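Local atomic coordinates of kcn28 (Kitasatospora, PDB entry 6J31), a protein that is of unassigned function but probably adopts the two-domain GT-B fold, with a C-terminal region related to erythromycin biosynthesis protein CIII. Residues H6-S11 and D99-F104; R26-R31 and R385-I390; R34-N39 and A94-D99; A117-I122 and S168-I173; L186-R191 and G209-R214. One frame throughout, in Å; residues are numbered along the deposited sequence.

Overall arrangement
All five contacts belong to the N-terminal half of a GT-B fold or to its border with the C-terminal half. Interactions 1 and 3 lie closest, with centres about 6 Å apart. They share D99 and the neighbouring strands 6-10 and 34-39 of the seven-stranded parallel sheet. Interaction 2 sits about 13 Å from interaction 1, where C-terminal helix 382-391 returns to pack on helix 22-30 and so ties the two halves together. Its two segments enclose those of interactions 3, 4 and 5 along the chain. Interaction 5 follows the last two strands and touches interaction 2 through L186. Interaction 4 is at the surface, about 29 Å from interaction 5, centre to centre.

Interaction 1. Residues H6-S11 and D99-F104; sequences HIAMVS and DRPDVF
P101 CB sits over one face of the H6 imidazole, above its centre and 3.7 Å from the centroid, in a CH-pi contact. The two side chains cross obliquely. The ring edge meets the carbonyl O of D99 in plane, with H6 CE1 3.3 Å from D99 O. One water joins H6 ND1, D99 OD1 and R100 O, donating to the last two. H6 NE2 is bonded to T36 on the next strand, so both ring nitrogens have partners.

D102 grips the H6 backbone twice. H6 N donates to D102 OD2 at 2.8 Å, on the anti side and tilted out of the carboxylate plane. D102 N donates to H6 O at 2.7 Å. Further along, A8 N donates to V103 O at 3.1 Å, in a nearly straight bond.

On one face of the sheet I7 and V103 lie side by side and point the same way, with I7 CG1 3.9 Å from V103 CG1. On the other face A8 CB packs against P101 and F104. P101 CG stands over one face of the F104 ring, offset toward its rim. V10 CG2 also approaches this phenylalanine.

I7 with V103 and A8 with F104 are parallel bridges. They pair the first and fourth strands in chain order, at the centre of the Rossmann-like N-terminal sheet of a GT-B fold.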
# COMPACT_ATOMS: atom_id res chain seq x y z
N HIS A 6 -13.30 -5.15 22.90
CA HIS A 6 -13.01 -6.05 21.79
C HIS A 6 -12.94 -5.24 20.50
O HIS A 6 -13.93 -4.62 20.10
CB HIS A 6 -14.07 -7.15 21.71
CG HIS A 6 -13.90 -8.07 20.53
ND1 HIS A 6 -14.92 -8.89 20.09
CD2 HIS A 6 -12.85 -8.29 19.71
CE1 HIS A 6 -14.50 -9.57 19.04
NE2 HIS A 6 -13.25 -9.22 18.79
N ILE A 7 -11.77 -5.24 19.87
CA ILE A 7 -11.54 -4.57 18.59
C ILE A 7 -11.38 -5.65 17.53
O ILE A 7 -10.55 -6.55 17.68
CB ILE A 7 -10.29 -3.67 18.63
CG1 ILE A 7 -10.48 -2.53 19.63
CG2 ILE A 7 -9.96 -3.15 17.25
CD1 ILE A 7 -9.21 -1.77 19.91
N ALA A 8 -12.16 -5.55 16.45
CA ALA A 8 -12.10 -6.51 15.35
C ALA A 8 -11.51 -5.84 14.13
O ALA A 8 -12.09 -4.88 13.59
CB ALA A 8 -13.49 -7.07 15.03
N MET A 9 -10.37 -6.35 13.67
CA MET A 9 -9.72 -5.92 12.45
C MET A 9 -10.05 -6.91 11.34
O MET A 9 -10.10 -8.12 11.57
CB MET A 9 -8.21 -5.83 12.65
CG MET A 9 -7.40 -5.52 11.40
SD MET A 9 -7.75 -3.90 10.69
CE MET A 9 -6.74 -3.96 9.21
N VAL A 10 -10.36 -6.39 10.15
CA VAL A 10 -10.66 -7.21 8.98
C VAL A 10 -9.83 -6.69 7.81
O VAL A 10 -9.78 -5.49 7.56
CB VAL A 10 -12.16 -7.18 8.62
CG1 VAL A 10 -12.47 -8.22 7.55
CG2 VAL A 10 -13.03 -7.41 9.86
N SER A 11 -9.17 -7.60 7.10
CA SER A 11 -8.42 -7.23 5.92
C SER A 11 -8.48 -8.38 4.92
O SER A 11 -9.27 -9.31 5.07
CB SER A 11 -6.98 -6.85 6.25
OG SER A 11 -6.36 -6.25 5.11
N ASP A 99 -20.09 -13.01 19.33
CA ASP A 99 -18.89 -12.40 19.90
C ASP A 99 -18.68 -11.02 19.28
O ASP A 99 -17.61 -10.71 18.76
CB ASP A 99 -17.68 -13.31 19.66
CG ASP A 99 -16.57 -13.07 20.66
OD1 ASP A 99 -16.78 -12.30 21.62
OD2 ASP A 99 -15.48 -13.66 20.49
N ARG A 100 -19.71 -10.19 19.33
CA ARG A 100 -19.68 -8.94 18.58
C ARG A 100 -18.67 -7.97 19.17
O ARG A 100 -18.60 -7.79 20.39
CB ARG A 100 -21.07 -8.32 18.56
CG ARG A 100 -22.11 -9.23 17.93
CD ARG A 100 -23.45 -8.56 17.82
NE ARG A 100 -24.43 -9.41 17.16
CZ ARG A 100 -25.63 -9.01 16.78
NH1 ARG A 100 -25.99 -7.75 16.97
NH2 ARG A 100 -26.46 -9.85 16.19
N PRO A 101 -17.88 -7.30 18.33
CA PRO A 101 -16.85 -6.40 18.84
C PRO A 101 -17.41 -5.01 19.15
O PRO A 101 -18.53 -4.66 18.78
CB PRO A 101 -15.85 -6.34 17.67
CG PRO A 101 -16.74 -6.45 16.46
CD PRO A 101 -17.86 -7.40 16.86
N ASP A 102 -16.61 -4.25 19.89
CA ASP A 102 -16.96 -2.86 20.19
C ASP A 102 -16.77 -1.96 18.98
O ASP A 102 -17.45 -0.93 18.87
CB ASP A 102 -16.14 -2.36 21.38
CG ASP A 102 -16.49 -3.08 22.66
OD1 ASP A 102 -17.69 -3.13 22.98
OD2 ASP A 102 -15.57 -3.59 23.34
N VAL A 103 -15.84 -2.30 18.10
CA VAL A 103 -15.60 -1.52 16.89
C VAL A 103 -15.03 -2.45 15.83
O VAL A 103 -14.31 -3.40 16.13
CB VAL A 103 -14.67 -0.32 17.18
CG1 VAL A 103 -13.33 -0.80 17.70
CG2 VAL A 103 -14.48 0.53 15.93
N PHE A 104 -15.38 -2.17 14.58
CA PHE A 104 -14.84 -2.87 13.42
C PHE A 104 -13.81 -1.98 12.74
O PHE A 104 -14.13 -0.87 12.31
CB PHE A 104 -15.95 -3.23 12.43
CG PHE A 104 -16.58 -4.56 12.67
CD1 PHE A 104 -15.88 -5.73 12.40
CD2 PHE A 104 -17.88 -4.65 13.14
CE1 PHE A 104 -16.46 -6.96 12.61
CE2 PHE A 104 -18.46 -5.89 13.35
CZ PHE A 104 -17.75 -7.04 13.08
O HOH W 1 -16.79 -9.67 21.93

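Interaction 2. Residues R26-R31 and R385-I390; sequences RELVAR and RAADLI
R31 NH1 donates to D388 OD1 at 2.5 Å, the short arm of a salt bridge between two helices. The bond is fairly straight (163°). It lies in the guanidinium plane and meets the oxygen nearly along its C-O axis. R31 NH2 adds a weak bond to the same D388 OD1. The two groups are not coplanar; their planes are 51° apart.

On the adjacent edge R31 NE donates to E27 OE2 at 2.6 Å, using the anti lone pair of that oxygen. R31 NH2 adds a weak bond to E27 OE2 as well. E27 and D388 thus hold the guanidinium at two places on its rim and fix its rotation. E391 forms a further salt bridge with R31 NH1. The acidic neighbours would be expected to stabilise the arginine's charge.

Helix 22-30, from the N-terminal half of the GT-B fold, here meets the C-terminal helix 382-391, which has come back to it. The axes of the two short segments cross at -59° and approach to 10.0 Å.

A387 CB sits over the centre of one guanidinium face, 3.4 Å from R31 CZ. Beneath it the contact is apolar. L28 CD2 is 3.8 Å from A387 CB. The side chains of L28 and I390 cross at about a right angle.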
# COMPACT_ATOMS: atom_id res chain seq x y z
N ARG A 26 -0.51 -4.35 16.64
CA ARG A 26 0.38 -4.69 17.74
C ARG A 26 0.26 -3.69 18.87
O ARG A 26 0.27 -4.07 20.05
CB ARG A 26 1.82 -4.76 17.23
CG ARG A 26 2.77 -5.49 18.14
CD ARG A 26 4.21 -5.20 17.79
NE ARG A 26 4.50 -5.50 16.39
CZ ARG A 26 4.56 -6.72 15.88
NH1 ARG A 26 4.35 -7.78 16.64
NH2 ARG A 26 4.84 -6.89 14.59
N GLU A 27 0.15 -2.40 18.54
CA GLU A 27 -0.00 -1.38 19.57
C GLU A 27 -1.33 -1.52 20.32
O GLU A 27 -1.38 -1.36 21.54
CB GLU A 27 0.11 0.02 18.96
CG GLU A 27 -0.23 1.15 19.92
CD GLU A 27 0.74 1.25 21.09
OE1 GLU A 27 1.88 0.77 20.98
OE2 GLU A 27 0.34 1.81 22.14
N LEU A 28 -2.41 -1.80 19.59
CA LEU A 28 -3.71 -1.98 20.25
C LEU A 28 -3.68 -3.19 21.18
O LEU A 28 -4.25 -3.15 22.27
CB LEU A 28 -4.81 -2.13 19.20
CG LEU A 28 -5.06 -0.88 18.35
CD1 LEU A 28 -5.98 -1.19 17.18
CD2 LEU A 28 -5.63 0.25 19.21
N VAL A 29 -3.00 -4.26 20.77
CA VAL A 29 -2.85 -5.42 21.64
C VAL A 29 -2.03 -5.06 22.86
O VAL A 29 -2.38 -5.40 23.99
CB VAL A 29 -2.22 -6.59 20.86
CG1 VAL A 29 -1.76 -7.68 21.81
CG2 VAL A 29 -3.19 -7.13 19.82
N ALA A 30 -0.93 -4.32 22.65
CA ALA A 30 -0.07 -3.92 23.75
C ALA A 30 -0.79 -3.03 24.76
O ALA A 30 -0.39 -2.99 25.92
CB ALA A 30 1.16 -3.20 23.21
N ARG A 31 -1.85 -2.34 24.34
CA ARG A 31 -2.60 -1.49 25.25
C ARG A 31 -3.62 -2.27 26.07
O ARG A 31 -4.43 -1.65 26.77
CB ARG A 31 -3.30 -0.37 24.48
CG ARG A 31 -2.33 0.61 23.85
CD ARG A 31 -3.02 1.85 23.32
NE ARG A 31 -2.08 2.71 22.62
CZ ARG A 31 -2.34 3.96 22.26
NH1 ARG A 31 -3.52 4.50 22.53
NH2 ARG A 31 -1.41 4.67 21.62
N ARG A 385 -1.12 8.03 17.39
CA ARG A 385 -2.32 8.81 17.10
C ARG A 385 -3.44 7.92 16.57
O ARG A 385 -4.61 8.10 16.94
CB ARG A 385 -2.01 9.94 16.12
CG ARG A 385 -3.19 10.89 15.95
CD ARG A 385 -2.99 11.88 14.83
NE ARG A 385 -4.15 12.75 14.70
CZ ARG A 385 -4.33 13.63 13.72
NH1 ARG A 385 -3.41 13.77 12.77
NH2 ARG A 385 -5.43 14.36 13.68
N ALA A 386 -3.11 6.96 15.70
CA ALA A 386 -4.12 6.06 15.17
C ALA A 386 -4.76 5.23 16.27
O ALA A 386 -5.99 5.08 16.32
CB ALA A 386 -3.50 5.16 14.10
N ALA A 387 -3.95 4.71 17.19
CA ALA A 387 -4.49 3.94 18.31
C ALA A 387 -5.36 4.82 19.20
O ALA A 387 -6.42 4.38 19.67
CB ALA A 387 -3.36 3.30 19.11
N ASP A 388 -4.94 6.06 19.45
CA ASP A 388 -5.74 6.96 20.28
C ASP A 388 -7.09 7.24 19.64
O ASP A 388 -8.11 7.29 20.33
CB ASP A 388 -4.99 8.26 20.54
CG ASP A 388 -3.76 8.07 21.41
OD1 ASP A 388 -3.60 6.97 22.00
OD2 ASP A 388 -2.95 9.02 21.52
N LEU A 389 -7.12 7.44 18.32
CA LEU A 389 -8.38 7.70 17.64
C LEU A 389 -9.32 6.50 17.70
O LEU A 389 -10.53 6.65 17.85
CB LEU A 389 -8.13 8.11 16.19
CG LEU A 389 -7.55 9.52 16.03
CD1 LEU A 389 -7.34 9.84 14.56
CD2 LEU A 389 -8.47 10.54 16.69
N ILE A 390 -8.77 5.29 17.58
CA ILE A 390 -9.58 4.08 17.67
C ILE A 390 -10.16 3.93 19.07
O ILE A 390 -11.32 3.53 19.24
CB ILE A 390 -8.76 2.86 17.25
CG1 ILE A 390 -8.43 2.92 15.76
CG2 ILE A 390 -9.50 1.57 17.57
CD1 ILE A 390 -7.22 2.11 15.36

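Interaction 3. Residues R34-N39 and A94-D99; sequences RVTYAN and AAYEED
R34 and D99 meet tip to tip in a two-pronged salt bridge. R34 NH2 donates to D99 OD2 at 2.5 Å, and R34 NH1 donates to D99 OD1 at 2.9 Å. Both oxygens are met on their syn side and lie in the guanidinium plane. The carboxylate is turned only 25° from that plane. R34 NH1 also makes a weak bond to D99 OD2. The arginine chain is extended from CG to NE, which brings NE out toward D99. Two bonds to separate oxygens resist twisting of the pair.

The second polar contact joins two hydroxyls. T36 OG1 and Y96 OH are 2.8 Å apart and hydrogen-bonded. T36 OG1 also bonds to H6 NE2, so the buried threonine oxygen links the tyrosine to the imidazole on the adjacent strand. OG1 sits between the backbone N and the carbonyl carbon (chi1 57°), which places it on the side of Y96 OH.

The contact joins strand 34-39 of the parallel N-terminal sheet to the C-terminal part of helix 74-96, which covers one face of that sheet. A type I turn runs from Y96 to D99, with D99 N bonded to Y96 O.

The T36 and Y96 side chains slide past each other in opposite directions, and T36 OG1 lies at the edge of the tyrosine ring, 3.3 Å from Y96 CE1. A38 CB also lies near the ring plane, 4.2 Å from Y96 OH. The Y96 ring meets F104 edge-to-face, and V55 touches it from strand 53-56.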
# COMPACT_ATOMS: atom_id res chain seq x y z
N ARG A 34 -8.57 -6.68 23.62
CA ARG A 34 -8.76 -7.94 22.92
C ARG A 34 -8.98 -7.61 21.45
O ARG A 34 -10.00 -7.01 21.08
CB ARG A 34 -9.93 -8.74 23.48
CG ARG A 34 -10.16 -10.02 22.70
CD ARG A 34 -11.52 -10.62 22.93
NE ARG A 34 -11.72 -11.80 22.10
CZ ARG A 34 -12.90 -12.24 21.70
NH1 ARG A 34 -14.00 -11.60 22.09
NH2 ARG A 34 -13.00 -13.31 20.94
N VAL A 35 -8.03 -8.00 20.60
CA VAL A 35 -8.07 -7.71 19.18
C VAL A 35 -8.23 -9.02 18.42
O VAL A 35 -7.42 -9.95 18.60
CB VAL A 35 -6.81 -6.96 18.71
CG1 VAL A 35 -6.93 -6.58 17.24
CG2 VAL A 35 -6.60 -5.72 19.57
N THR A 36 -9.27 -9.12 17.62
CA THR A 36 -9.44 -10.22 16.68
C THR A 36 -9.15 -9.70 15.28
O THR A 36 -9.44 -8.54 14.97
CB THR A 36 -10.84 -10.84 16.75
OG1 THR A 36 -11.83 -9.84 16.52
CG2 THR A 36 -11.06 -11.47 18.13
N TYR A 37 -8.55 -10.55 14.45
CA TYR A 37 -8.13 -10.16 13.11
C TYR A 37 -8.66 -11.19 12.12
O TYR A 37 -8.18 -12.33 12.09
CB TYR A 37 -6.60 -10.04 13.05
CG TYR A 37 -6.05 -9.33 11.84
CD1 TYR A 37 -6.77 -9.24 10.65
CD2 TYR A 37 -4.80 -8.73 11.88
CE1 TYR A 37 -6.26 -8.58 9.55
CE2 TYR A 37 -4.28 -8.07 10.79
CZ TYR A 37 -5.01 -8.00 9.63
OH TYR A 37 -4.49 -7.34 8.53
N ALA A 38 -9.63 -10.78 11.32
CA ALA A 38 -10.23 -11.65 10.32
C ALA A 38 -9.48 -11.51 9.00
O ALA A 38 -9.36 -10.40 8.47
CB ALA A 38 -11.71 -11.33 10.13
N ASN A 39 -8.96 -12.62 8.49
CA ASN A 39 -8.26 -12.61 7.21
C ASN A 39 -8.15 -14.04 6.71
O ASN A 39 -8.43 -15.00 7.44
CB ASN A 39 -6.89 -11.95 7.33
CG ASN A 39 -6.48 -11.24 6.06
OD1 ASN A 39 -6.83 -11.67 4.96
ND2 ASN A 39 -5.76 -10.14 6.20
N ALA A 94 -21.03 -15.06 10.62
CA ALA A 94 -20.99 -16.29 11.39
C ALA A 94 -19.94 -16.23 12.50
O ALA A 94 -20.19 -16.69 13.62
CB ALA A 94 -20.72 -17.48 10.46
N ALA A 95 -18.77 -15.67 12.20
CA ALA A 95 -17.70 -15.65 13.19
C ALA A 95 -18.03 -14.74 14.37
O ALA A 95 -17.69 -15.06 15.52
CB ALA A 95 -16.39 -15.21 12.53
N TYR A 96 -18.67 -13.60 14.12
CA TYR A 96 -18.85 -12.58 15.15
C TYR A 96 -20.26 -12.51 15.72
O TYR A 96 -20.51 -11.67 16.60
CB TYR A 96 -18.46 -11.20 14.60
CG TYR A 96 -16.97 -11.01 14.45
CD1 TYR A 96 -16.16 -10.77 15.56
CD2 TYR A 96 -16.36 -11.07 13.20
CE1 TYR A 96 -14.80 -10.59 15.43
CE2 TYR A 96 -15.00 -10.89 13.06
CZ TYR A 96 -14.23 -10.65 14.18
OH TYR A 96 -12.87 -10.48 14.04
N GLU A 97 -21.18 -13.38 15.28
CA GLU A 97 -22.58 -13.27 15.68
C GLU A 97 -22.74 -13.29 17.19
O GLU A 97 -23.51 -12.51 17.75
CB GLU A 97 -23.38 -14.42 15.06
CG GLU A 97 -24.82 -14.50 15.52
CD GLU A 97 -25.67 -13.35 15.01
OE1 GLU A 97 -25.64 -13.09 13.79
OE2 GLU A 97 -26.37 -12.72 15.83
N GLU A 98 -22.02 -14.19 17.86
CA GLU A 98 -22.12 -14.38 19.29
C GLU A 98 -20.96 -13.72 20.04
O GLU A 98 -20.85 -13.89 21.25
CB GLU A 98 -22.13 -15.88 19.59
CG GLU A 98 -23.18 -16.68 18.81
CD GLU A 98 -24.47 -16.93 19.58
OE1 GLU A 98 -25.40 -16.11 19.47
OE2 GLU A 98 -24.54 -17.97 20.26
N ASP A 99 -20.09 -13.01 19.33
CA ASP A 99 -18.89 -12.40 19.90
C ASP A 99 -18.68 -11.02 19.28
O ASP A 99 -17.61 -10.71 18.76
CB ASP A 99 -17.68 -13.31 19.66
CG ASP A 99 -16.57 -13.07 20.66
OD1 ASP A 99 -16.78 -12.30 21.62
OD2 ASP A 99 -15.48 -13.66 20.49

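Interaction 4. Residues A117-I122 and S168-I173; sequences AMNWGI and SGVPGI
M118 and V170 carry the apolar part of the contact. Their side chains cross at about a right angle. M118 CE is 3.7 Å from V170 CG1, and M118 SD is 4.0 Å from the same methyl. The methionine is bent at its last torsion (chi3 81°), which sets CE beside the valine. M118 CE also reaches I173, 4.3 Å from its CD1.

The polar part is less certain. The end of the N119 side chain lies beside the carbonyl O of S168, and N119 CG is 3.7 Å from S168 O. S168 OG is bonded to W164 O in the last turn of helix 152-167.

The backbone turns sharply on both sides of the contact. G121 and G169 each have positive phi and close a helix with a Schellman motif. V170 to I173 then forms a type I turn.

The contact lies at the surface of the protein. It sets the C-terminal end of helix 112-120 against the loop that leads from helix 152-167 to helix 177-180. V115 of helix 112-120 touches S168 and V170, and L89 of helix 74-96 touches S168.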
# COMPACT_ATOMS: atom_id res chain seq x y z
N ALA A 117 -21.15 -3.97 10.38
CA ALA A 117 -21.21 -2.99 11.45
C ALA A 117 -22.51 -2.19 11.40
O ALA A 117 -23.09 -1.86 12.44
CB ALA A 117 -20.00 -2.06 11.39
N MET A 118 -22.96 -1.86 10.19
CA MET A 118 -24.23 -1.15 10.05
C MET A 118 -25.40 -2.00 10.53
O MET A 118 -26.32 -1.50 11.18
CB MET A 118 -24.41 -0.71 8.60
CG MET A 118 -23.53 0.48 8.22
SD MET A 118 -23.34 0.70 6.45
CE MET A 118 -24.87 1.56 6.06
N ASN A 119 -25.38 -3.31 10.23
CA ASN A 119 -26.45 -4.20 10.67
C ASN A 119 -26.55 -4.24 12.19
O ASN A 119 -27.66 -4.28 12.74
CB ASN A 119 -26.21 -5.62 10.13
CG ASN A 119 -26.46 -5.74 8.63
OD1 ASN A 119 -27.10 -4.89 8.01
ND2 ASN A 119 -25.94 -6.80 8.03
N TRP A 120 -25.42 -4.25 12.89
CA TRP A 120 -25.37 -4.46 14.33
C TRP A 120 -25.24 -3.17 15.13
O TRP A 120 -25.10 -3.23 16.35
CB TRP A 120 -24.22 -5.40 14.69
CG TRP A 120 -24.39 -6.80 14.19
CD1 TRP A 120 -25.53 -7.37 13.71
CD2 TRP A 120 -23.39 -7.82 14.17
NE1 TRP A 120 -25.30 -8.68 13.38
CE2 TRP A 120 -23.99 -8.98 13.65
CE3 TRP A 120 -22.04 -7.86 14.53
CZ2 TRP A 120 -23.29 -10.17 13.49
CZ3 TRP A 120 -21.35 -9.04 14.36
CH2 TRP A 120 -21.97 -10.18 13.84
N GLY A 121 -25.30 -2.02 14.47
CA GLY A 121 -25.15 -0.75 15.17
C GLY A 121 -23.81 -0.61 15.88
O GLY A 121 -23.75 -0.07 16.99
N ILE A 122 -22.74 -1.07 15.24
CA ILE A 122 -21.40 -1.01 15.81
C ILE A 122 -20.62 0.01 14.99
O ILE A 122 -20.75 0.04 13.76
CB ILE A 122 -20.73 -2.39 15.81
CG1 ILE A 122 -21.60 -3.40 16.56
CG2 ILE A 122 -19.36 -2.36 16.45
CD1 ILE A 122 -21.06 -4.81 16.54
N SER A 168 -28.34 -7.36 1.77
CA SER A 168 -27.55 -7.35 3.00
C SER A 168 -28.06 -6.34 4.01
O SER A 168 -27.44 -6.16 5.06
CB SER A 168 -26.08 -7.06 2.70
OG SER A 168 -25.61 -7.88 1.64
N GLY A 169 -29.17 -5.67 3.72
CA GLY A 169 -29.78 -4.77 4.68
C GLY A 169 -29.25 -3.37 4.68
O GLY A 169 -29.43 -2.66 5.67
N VAL A 170 -28.60 -2.93 3.60
CA VAL A 170 -28.12 -1.55 3.50
C VAL A 170 -28.56 -0.95 2.17
O VAL A 170 -27.71 -0.46 1.40
CB VAL A 170 -26.59 -1.48 3.67
CG1 VAL A 170 -26.20 -1.76 5.12
CG2 VAL A 170 -25.88 -2.47 2.74
N PRO A 171 -29.86 -0.93 1.85
CA PRO A 171 -30.28 -0.35 0.57
C PRO A 171 -30.10 1.16 0.50
O PRO A 171 -29.97 1.70 -0.61
CB PRO A 171 -31.76 -0.74 0.48
CG PRO A 171 -32.20 -0.79 1.90
CD PRO A 171 -31.02 -1.35 2.66
N GLY A 172 -30.08 1.86 1.63
CA GLY A 172 -29.99 3.31 1.65
C GLY A 172 -28.65 3.88 1.25
O GLY A 172 -28.54 5.11 1.15
N ILE A 173 -27.63 3.06 1.03
CA ILE A 173 -26.28 3.54 0.75
C ILE A 173 -25.89 3.16 -0.67
O ILE A 173 -26.20 2.07 -1.15
CB ILE A 173 -25.26 3.02 1.78
CG1 ILE A 173 -23.92 3.74 1.62
CG2 ILE A 173 -25.08 1.52 1.67
CD1 ILE A 173 -23.01 3.61 2.81

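Interaction 5. Residues L186-R191 and G209-R214; sequences LVLVPR and GPCLGR
L188 and C211 make the main side-chain contact. L188 CD2 lies 3.7 Å from C211 SG. SG of C211 is anti to the carbonyl carbon (chi1 -70°), which sets it beside the leucine methyl. L188 CD2 also lies 3.8 Å from G209 O, so the methyl is set against both the backbone and the thiol. The two prolines meet only loosely, with P190 CD 4.4 Å from P210 CD.

Backbone contacts centre on G209. G209 N donates to V189 O at 3.2 Å, a weak bond with an angle of 138°. L188 CA makes a CA-H...O contact of 3.4 Å with G209 O. G209 has positive phi (77°) and, with no side chain, lets its CA lie against P190, 3.7 Å from P190 N.

The two segments leave the last two strands of the N-terminal parallel sheet, 185-187 and 205-207. V187 makes backbone hydrogen bonds with T206 in strand 205-207 and with I208 just after it. Helices 305-314 and 382-391 flank the loops: V189 and P210 touch Q309, while C211 touches T383. The V187 side chain is about 9 Å from the bound (2E,2'E)-3,3'-(1,2-phenylene)di(prop-2-enoic acid).

No charged group takes part across the two segments, and the polar terms are one weak hydrogen bond and one CA-H...O contact. The contact therefore rests on the backbone of G209 set against L188 to P190, together with the leucine methyl on the thiol, rather than on strong directional bonding.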
# COMPACT_ATOMS: atom_id res chain seq x y z
N LEU A 186 -8.82 6.08 8.73
CA LEU A 186 -7.43 6.37 9.05
C LEU A 186 -6.64 6.12 7.77
O LEU A 186 -6.52 4.98 7.32
CB LEU A 186 -6.93 5.49 10.20
CG LEU A 186 -7.63 5.67 11.54
CD1 LEU A 186 -7.05 4.73 12.57
CD2 LEU A 186 -7.54 7.11 12.01
N VAL A 187 -6.12 7.20 7.18
CA VAL A 187 -5.38 7.12 5.93
C VAL A 187 -3.90 7.02 6.30
O VAL A 187 -3.32 7.97 6.83
CB VAL A 187 -5.65 8.33 5.03
CG1 VAL A 187 -5.07 8.11 3.65
CG2 VAL A 187 -7.15 8.60 4.95
N LEU A 188 -3.30 5.87 6.01
CA LEU A 188 -1.95 5.57 6.48
C LEU A 188 -0.88 6.15 5.56
O LEU A 188 0.13 5.51 5.28
CB LEU A 188 -1.80 4.06 6.61
CG LEU A 188 -2.63 3.42 7.73
CD1 LEU A 188 -2.09 2.06 8.14
CD2 LEU A 188 -2.75 4.35 8.93
N VAL A 189 -1.10 7.36 5.06
CA VAL A 189 -0.11 8.09 4.26
C VAL A 189 -0.06 9.52 4.76
O VAL A 189 -1.03 10.02 5.36
CB VAL A 189 -0.44 8.04 2.75
CG1 VAL A 189 -0.71 6.61 2.28
CG2 VAL A 189 -1.62 8.92 2.43
N PRO A 190 1.06 10.21 4.56
CA PRO A 190 1.10 11.65 4.88
C PRO A 190 0.28 12.44 3.87
O PRO A 190 0.02 11.99 2.75
CB PRO A 190 2.59 12.00 4.77
CG PRO A 190 3.16 10.95 3.87
CD PRO A 190 2.37 9.70 4.12
N ARG A 191 -0.12 13.65 4.28
CA ARG A 191 -0.96 14.46 3.40
C ARG A 191 -0.23 14.81 2.11
O ARG A 191 -0.87 14.97 1.06
CB ARG A 191 -1.44 15.72 4.13
CG ARG A 191 -0.45 16.89 4.15
CD ARG A 191 -1.02 18.18 4.80
NE ARG A 191 -1.72 17.95 6.06
CZ ARG A 191 -3.03 17.85 6.19
NH1 ARG A 191 -3.82 17.95 5.12
NH2 ARG A 191 -3.57 17.64 7.38
N GLY A 209 -0.17 9.01 8.31
CA GLY A 209 1.16 8.61 7.92
C GLY A 209 1.35 7.14 8.24
O GLY A 209 0.43 6.46 8.70
N PRO A 210 2.55 6.62 7.99
CA PRO A 210 2.81 5.20 8.25
C PRO A 210 2.75 4.88 9.73
O PRO A 210 3.06 5.71 10.59
CB PRO A 210 4.22 4.99 7.69
CG PRO A 210 4.85 6.33 7.79
CD PRO A 210 3.75 7.31 7.49
N CYS A 211 2.34 3.65 10.02
CA CYS A 211 2.30 3.16 11.39
C CYS A 211 3.54 2.29 11.59
O CYS A 211 3.59 1.15 11.12
CB CYS A 211 1.00 2.42 11.66
SG CYS A 211 -0.42 3.55 11.70
N LEU A 212 4.53 2.84 12.26
CA LEU A 212 5.82 2.20 12.48
C LEU A 212 5.91 1.72 13.92
O LEU A 212 5.20 2.20 14.81
CB LEU A 212 6.97 3.17 12.18
CG LEU A 212 6.91 3.95 10.87
CD1 LEU A 212 8.06 4.95 10.81
CD2 LEU A 212 6.95 3.02 9.67
N GLY A 213 6.79 0.74 14.15
CA GLY A 213 6.99 0.22 15.48
C GLY A 213 8.31 -0.50 15.60
O GLY A 213 8.35 -1.72 15.80
N ARG A 214 9.40 0.27 15.45
CA ARG A 214 10.78 -0.15 15.68
C ARG A 214 11.27 -1.03 14.53
O ARG A 214 10.47 -1.70 13.86
CB ARG A 214 10.96 -0.83 17.03
CG ARG A 214 11.50 0.13 18.12
CD ARG A 214 11.32 1.61 17.73
NE ARG A 214 12.58 2.31 17.48
CZ ARG A 214 13.10 2.55 16.28
NH1 ARG A 214 12.47 2.15 15.18
NH2 ARG A 214 14.26 3.19 16.17